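Local coordinates for protein deoxyribose-phosphate aldolase (Toxoplasma gondii, PDB 4EIV) that is an aldolase-family protein folded as a parallel eight-stranded beta/alpha barrel, the TIM-barrel architecture, at residues A[154-159]-A[182-187]; A[234-239]-A[265-270]. All coordinates share one frame; numbering follows the deposited sequence. Where two conformers were deposited one is given.

Interaction 1. Residues A[154-159]-A[182-187]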
loop_
_atom_site.group_PDB
_atom_site.type_symbol
_atom_site.label_atom_id
_atom_site.label_comp_id
_atom_site.label_asym_id
_atom_site.label_seq_id
_atom_site.Cartn_x
_atom_site.Cartn_y
_atom_site.Cartn_z
ATOM N N LYS A 154 2.084 -6.975 20.200
ATOM C CA LYS A 154 1.779 -5.563 20.249
ATOM C C LYS A 154 1.766 -5.151 21.720
ATOM O O LYS A 154 1.243 -5.894 22.564
ATOM C CB LYS A 154 0.428 -5.270 19.653
ATOM C CG LYS A 154 0.172 -5.846 18.260
ATOM C CD LYS A 154 -0.852 -4.973 17.589
ATOM C CE LYS A 154 -1.343 -5.439 16.234
ATOM N NZ LYS A 154 -2.280 -6.601 16.361
ATOM N N VAL A 155 2.388 -4.021 22.043
ATOM C CA VAL A 155 2.379 -3.510 23.415
ATOM C C VAL A 155 1.502 -2.250 23.437
ATOM O O VAL A 155 1.732 -1.293 22.684
ATOM C CB VAL A 155 3.784 -3.248 23.924
ATOM C CG1 VAL A 155 3.779 -2.733 25.349
ATOM C CG2 VAL A 155 4.594 -4.534 23.867
ATOM N N VAL A 156 0.495 -2.271 24.306
ATOM C CA VAL A 156 -0.505 -1.237 24.432
ATOM C C VAL A 156 -0.001 -0.289 25.508
ATOM O O VAL A 156 0.128 -0.661 26.678
ATOM C CB VAL A 156 -1.872 -1.857 24.755
ATOM C CG1 VAL A 156 -2.907 -0.836 24.722
ATOM C CG2 VAL A 156 -2.215 -2.992 23.813
ATOM N N LEU A 157 0.203 0.972 25.125
ATOM C CA LEU A 157 0.875 1.936 25.985
ATOM C C LEU A 157 -0.020 2.743 26.924
ATOM O O LEU A 157 0.490 3.384 27.856
ATOM C CB LEU A 157 1.666 2.918 25.111
ATOM C CG LEU A 157 2.751 2.322 24.226
ATOM C CD1 LEU A 157 3.412 3.446 23.393
ATOM C CD2 LEU A 157 3.794 1.550 25.021
ATOM N N SER A 158 -1.324 2.673 26.729
ATOM C CA SER A 158 -2.262 3.454 27.524
ATOM C C SER A 158 -3.534 2.675 27.728
ATOM O O SER A 158 -3.987 1.963 26.828
ATOM C CB SER A 158 -2.560 4.792 26.826
ATOM O OG SER A 158 -3.545 5.559 27.505
ATOM N N GLY A 159 -4.109 2.836 28.916
ATOM C CA GLY A 159 -5.394 2.223 29.278
ATOM C C GLY A 159 -6.500 3.288 29.349
ATOM O O GLY A 159 -7.464 3.128 30.064
ATOM N N PHE A 182 5.096 -4.226 17.791
ATOM C CA PHE A 182 4.185 -3.138 17.461
ATOM C C PHE A 182 3.984 -2.309 18.717
ATOM O O PHE A 182 3.913 -2.856 19.826
ATOM C CB PHE A 182 2.783 -3.659 17.074
ATOM C CG PHE A 182 2.485 -3.719 15.583
ATOM C CD1 PHE A 182 2.920 -4.790 14.803
ATOM C CD2 PHE A 182 1.679 -2.755 15.007
ATOM C CE1 PHE A 182 2.583 -4.841 13.447
ATOM C CE2 PHE A 182 1.368 -2.787 13.679
ATOM C CZ PHE A 182 1.778 -3.823 12.912
ATOM N N LEU A 183 3.808 -1.000 18.533
ATOM C CA LEU A 183 3.368 -0.092 19.589
ATOM C C LEU A 183 1.935 0.310 19.280
ATOM O O LEU A 183 1.641 0.809 18.198
ATOM C CB LEU A 183 4.233 1.153 19.664
ATOM C CG LEU A 183 5.689 0.896 20.013
ATOM C CD1 LEU A 183 6.461 2.227 20.068
ATOM C CD2 LEU A 183 5.830 0.122 21.333
ATOM N N GLN A 184 1.039 0.016 20.216
ATOM C CA GLN A 184 -0.363 0.301 20.096
ATOM C C GLN A 184 -0.651 1.460 21.033
ATOM O O GLN A 184 -0.290 1.451 22.207
ATOM C CB GLN A 184 -1.183 -0.939 20.442
ATOM C CG GLN A 184 -2.697 -0.702 20.449
ATOM C CD GLN A 184 -3.510 -1.989 20.585
ATOM O OE1 GLN A 184 -3.072 -3.062 20.174
ATOM N NE2 GLN A 184 -4.684 -1.873 21.185
ATOM N N THR A 185 -1.352 2.462 20.531
ATOM C CA THR A 185 -1.572 3.678 21.298
ATOM C C THR A 185 -2.328 3.481 22.598
ATOM O O THR A 185 -1.999 4.072 23.604
ATOM C CB THR A 185 -2.372 4.732 20.466
ATOM O OG1 THR A 185 -3.633 4.187 20.029
ATOM C CG2 THR A 185 -1.573 5.213 19.271
ATOM N N SER A 186 -3.349 2.653 22.559
ATOM C CA SER A 186 -4.392 2.688 23.610
ATOM C C SER A 186 -5.223 1.435 23.537
ATOM O O SER A 186 -5.250 0.727 22.515
ATOM C CB SER A 186 -5.266 3.949 23.435
ATOM O OG SER A 186 -5.615 4.149 22.067
ATOM N N SER A 187 -5.840 1.116 24.665
ATOM C CA SER A 187 -6.578 -0.118 24.871
ATOM C C SER A 187 -7.897 -0.347 24.146
ATOM O O SER A 187 -8.236 -1.498 23.820
ATOM C CB SER A 187 -6.914 -0.207 26.359
ATOM O OG SER A 187 -8.106 -0.940 26.502
#

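Interaction 2. Residues A[234-239]-A[265-270]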
loop_
_atom_site.group_PDB
_atom_site.type_symbol
_atom_site.label_atom_id
_atom_site.label_comp_id
_atom_site.label_asym_id
_atom_site.label_seq_id
_atom_site.Cartn_x
_atom_site.Cartn_y
_atom_site.Cartn_z
ATOM N N ILE A 234 3.243 0.343 14.062
ATOM C CA ILE A 234 2.410 1.197 14.911
ATOM C C ILE A 234 0.947 0.864 14.652
ATOM O O ILE A 234 0.520 0.713 13.505
ATOM C CB ILE A 234 2.641 2.713 14.698
ATOM C CG1 ILE A 234 1.888 3.524 15.753
ATOM C CG2 ILE A 234 2.160 3.146 13.344
ATOM C CD1 ILE A 234 2.148 5.001 15.662
ATOM N N LYS A 235 0.209 0.708 15.744
ATOM C CA LYS A 235 -1.239 0.501 15.719
ATOM C C LYS A 235 -1.919 1.701 16.364
ATOM O O LYS A 235 -1.666 2.002 17.545
ATOM C CB LYS A 235 -1.653 -0.786 16.433
ATOM C CG LYS A 235 -3.142 -0.977 16.562
ATOM C CD LYS A 235 -3.556 -2.353 16.991
ATOM C CE LYS A 235 -5.044 -2.436 17.263
ATOM N NZ LYS A 235 -5.479 -3.829 17.597
ATOM N N ILE A 236 -2.754 2.385 15.588
ATOM C CA ILE A 236 -3.499 3.550 16.024
ATOM C C ILE A 236 -4.884 3.054 16.413
ATOM O O ILE A 236 -5.653 2.589 15.566
ATOM C CB ILE A 236 -3.554 4.614 14.924
ATOM C CG1 ILE A 236 -2.139 5.053 14.516
ATOM C CG2 ILE A 236 -4.341 5.813 15.379
ATOM C CD1 ILE A 236 -2.058 6.106 13.429
ATOM N N GLU A 237 -5.138 3.047 17.720
ATOM C CA GLU A 237 -6.425 2.600 18.282
ATOM C C GLU A 237 -7.281 3.843 18.488
ATOM O O GLU A 237 -6.894 4.754 19.224
ATOM C CB GLU A 237 -6.200 1.807 19.569
ATOM C CG GLU A 237 -7.445 1.122 20.151
ATOM C CD GLU A 237 -8.392 2.063 20.855
ATOM O OE1 GLU A 237 -9.595 1.943 20.576
ATOM O OE2 GLU A 237 -7.928 2.903 21.674
ATOM N N VAL A 238 -8.404 3.913 17.772
ATOM C CA VAL A 238 -9.196 5.131 17.668
ATOM C C VAL A 238 -10.489 5.125 18.424
ATOM O O VAL A 238 -11.277 6.068 18.307
ATOM C CB VAL A 238 -9.465 5.490 16.183
ATOM C CG1 VAL A 238 -8.141 5.622 15.416
ATOM C CG2 VAL A 238 -10.366 4.475 15.517
ATOM N N GLY A 239 -10.748 4.091 19.194
ATOM C CA GLY A 239 -11.955 4.080 19.990
ATOM C C GLY A 239 -13.181 3.956 19.119
ATOM O O GLY A 239 -13.234 3.101 18.223
ATOM N N ASP A 265 1.708 -4.945 7.115
ATOM C CA ASP A 265 2.775 -5.542 7.909
ATOM C C ASP A 265 3.274 -4.674 9.068
ATOM O O ASP A 265 3.667 -5.205 10.095
ATOM C CB ASP A 265 3.970 -5.936 7.029
ATOM C CG ASP A 265 3.776 -7.261 6.337
ATOM O OD1 ASP A 265 2.665 -7.529 5.842
ATOM O OD2 ASP A 265 4.749 -8.042 6.285
ATOM N N LYS A 266 3.132 -3.349 8.947
ATOM C CA LYS A 266 3.670 -2.398 9.936
ATOM C C LYS A 266 2.683 -1.322 10.397
ATOM O O LYS A 266 3.079 -0.372 11.079
ATOM C CB LYS A 266 4.914 -1.722 9.399
ATOM C CG LYS A 266 4.705 -0.950 8.119
ATOM C CD LYS A 266 6.045 -0.345 7.571
ATOM C CE LYS A 266 7.115 -1.374 7.172
ATOM N NZ LYS A 266 8.401 -0.758 6.710
ATOM N N PHE A 267 1.409 -1.484 10.066
ATOM C CA PHE A 267 0.394 -0.502 10.399
ATOM C C PHE A 267 -0.930 -1.176 10.607
ATOM O O PHE A 267 -1.313 -2.039 9.819
ATOM C CB PHE A 267 0.283 0.517 9.284
ATOM C CG PHE A 267 -0.678 1.595 9.588
ATOM C CD1 PHE A 267 -0.472 2.426 10.677
ATOM C CD2 PHE A 267 -1.787 1.801 8.795
ATOM C CE1 PHE A 267 -1.376 3.433 10.968
ATOM C CE2 PHE A 267 -2.695 2.807 9.077
ATOM C CZ PHE A 267 -2.476 3.630 10.179
ATOM N N ARG A 268 -1.631 -0.778 11.679
ATOM C CA ARG A 268 -2.955 -1.294 11.956
ATOM C C ARG A 268 -3.786 -0.151 12.528
ATOM O O ARG A 268 -3.246 0.782 13.158
ATOM C CB ARG A 268 -2.962 -2.454 12.966
ATOM C CG ARG A 268 -2.096 -3.619 12.643
ATOM C CD ARG A 268 -2.621 -4.481 11.477
ATOM N NE ARG A 268 -1.499 -5.253 10.988
ATOM C CZ ARG A 268 -0.987 -6.324 11.576
ATOM N NH1 ARG A 268 -1.549 -6.859 12.646
ATOM N NH2 ARG A 268 0.098 -6.882 11.078
ATOM N N VAL A 269 -5.091 -0.239 12.330
ATOM C CA VAL A 269 -6.032 0.658 12.932
ATOM C C VAL A 269 -6.964 -0.198 13.771
ATOM O O VAL A 269 -7.600 -1.130 13.265
ATOM C CB VAL A 269 -6.823 1.448 11.899
ATOM C CG1 VAL A 269 -7.935 2.250 12.541
ATOM C CG2 VAL A 269 -5.884 2.351 11.131
ATOM N N GLY A 270 -7.021 0.081 15.066
ATOM C CA GLY A 270 -7.959 -0.596 15.965
ATOM C C GLY A 270 -9.174 0.275 16.195
ATOM O O GLY A 270 -9.051 1.447 16.486
#

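Interaction 1. Residues A[154-159]-A[182-187]
Lys154-Val156 and Phe182-Gln184 are neighbouring parallel strands, their axes 4.6 Å apart at closest and inclined by 26°, joined by backbone hydrogen bonds from Val155 N to Phe182 O (2.9 Å), from Gln184 N to Val155 O and from Leu157 N to Gln184 O. Past the strands, Ser187 N adds a weak bond to Ser158 O, bent to 124° at the hydrogen. On the face carrying Lys154, Val156, Phe182 and Gln184, the lysine runs beside Phe182: Lys154 CG lies 3.6 Å from Phe182 CB, and Lys154 CE rides over one ring face, offset toward the rim. Lys154 NZ continues to salt bridges with Glu116, Glu118 and Glu31. These strands, with helix 165-178 between them in sequence, form a beta-alpha-beta unit of the TIM barrel. Its helix covers the other face, where Val155 and Leu183 both meet Ala175, and Leu157 CD2 approaches Leu183 CD2 to 4.4 Å. Gln184 holds CG anti to its backbone N (chi1 175°) and extends alongside Val156, with Gln184 CD 3.6 Å from Val156 CG2. The amide's rotation is fixed by Gln184 NE2, which donates within the amide plane to Ser186 O at 3.0 Å. Gln184 OE1 is buried with no hydrogen-bond partner in the model, against the methyl carbon Val156 CG2. The second valine branch, Val156 CG1, packs against the backbone at 3.5 Å from Ser187 N.

Interaction 2. Residues A[234-239]-A[265-270]
Phe267 meets two isoleucines of the adjacent strand with the edge of its ring: Ile234 CG2 lies 3.8 Å from Phe267 CD1, and Ile236 CD1 lies 3.7 Å from Phe267 CE1, both near the ring plane. With Phe267 CG anti to the backbone N (chi1 -177°), the side chain lies beside that of Ile234, pointing the same way. On the other face Lys235 crosses Arg268, with Lys235 CG 3.9 Å from Arg268 CB, and its extended chain brings Lys235 CE to 3.7 Å from Gly270 CA. With no side chain on Gly270, the lysine passes close over the backbone there. Five backbone hydrogen bonds set this register, alternating between the two segments from Ile234 N to Lys266 O up to Val238 N to Gly270 O; the last is 2.9 Å long and nearly straight at 171°. Val238 CG2 also rests 3.4 Å from Gly270 O. The Glu237 chain bends at chi2 (-76°), which places CD; Glu237 OE1 accepts a bond from Gly239 N at 2.8 Å, met from above the carboxylate plane, while Glu237 OE2 is hydrogen-bonded with Ser186 OG and His193 ND1. Farther out, Met253 of helix 243-257 touches Ile234 and Phe267. Apolar residues toward the helices and charged ones on the opposite face fit the last beta-alpha-beta unit of a TIM barrel, here with Lys235 and Arg268 each salt-bridged to Glu31, outside both segments, on the inward face.

How the interactions relate
From the N terminus, the first of the two loops is closed at interaction 1, where the chain leaves strand 152-156, runs through helix 165-178 and returns as strand 182-184. After helix 196-210 and an unmodelled segment, interaction 2 closes the second, from strand 233-237 through helix 243-257 to strand 267-271. The two loops follow in series, neither nested nor crossed; the centres of the two contacts are about 9 Å apart. Strands 182-184 and 233-237 are neighbours, so the contacts join in one sheet: Lys235 N lies 2.8 Å from Leu183 O, and Gln184 OE1 packs on Lys235 CD. Together they tie the fifth to eighth strands of the closed barrel, and across its interior a first-strand acid, Glu31, joins Lys154 to Lys235.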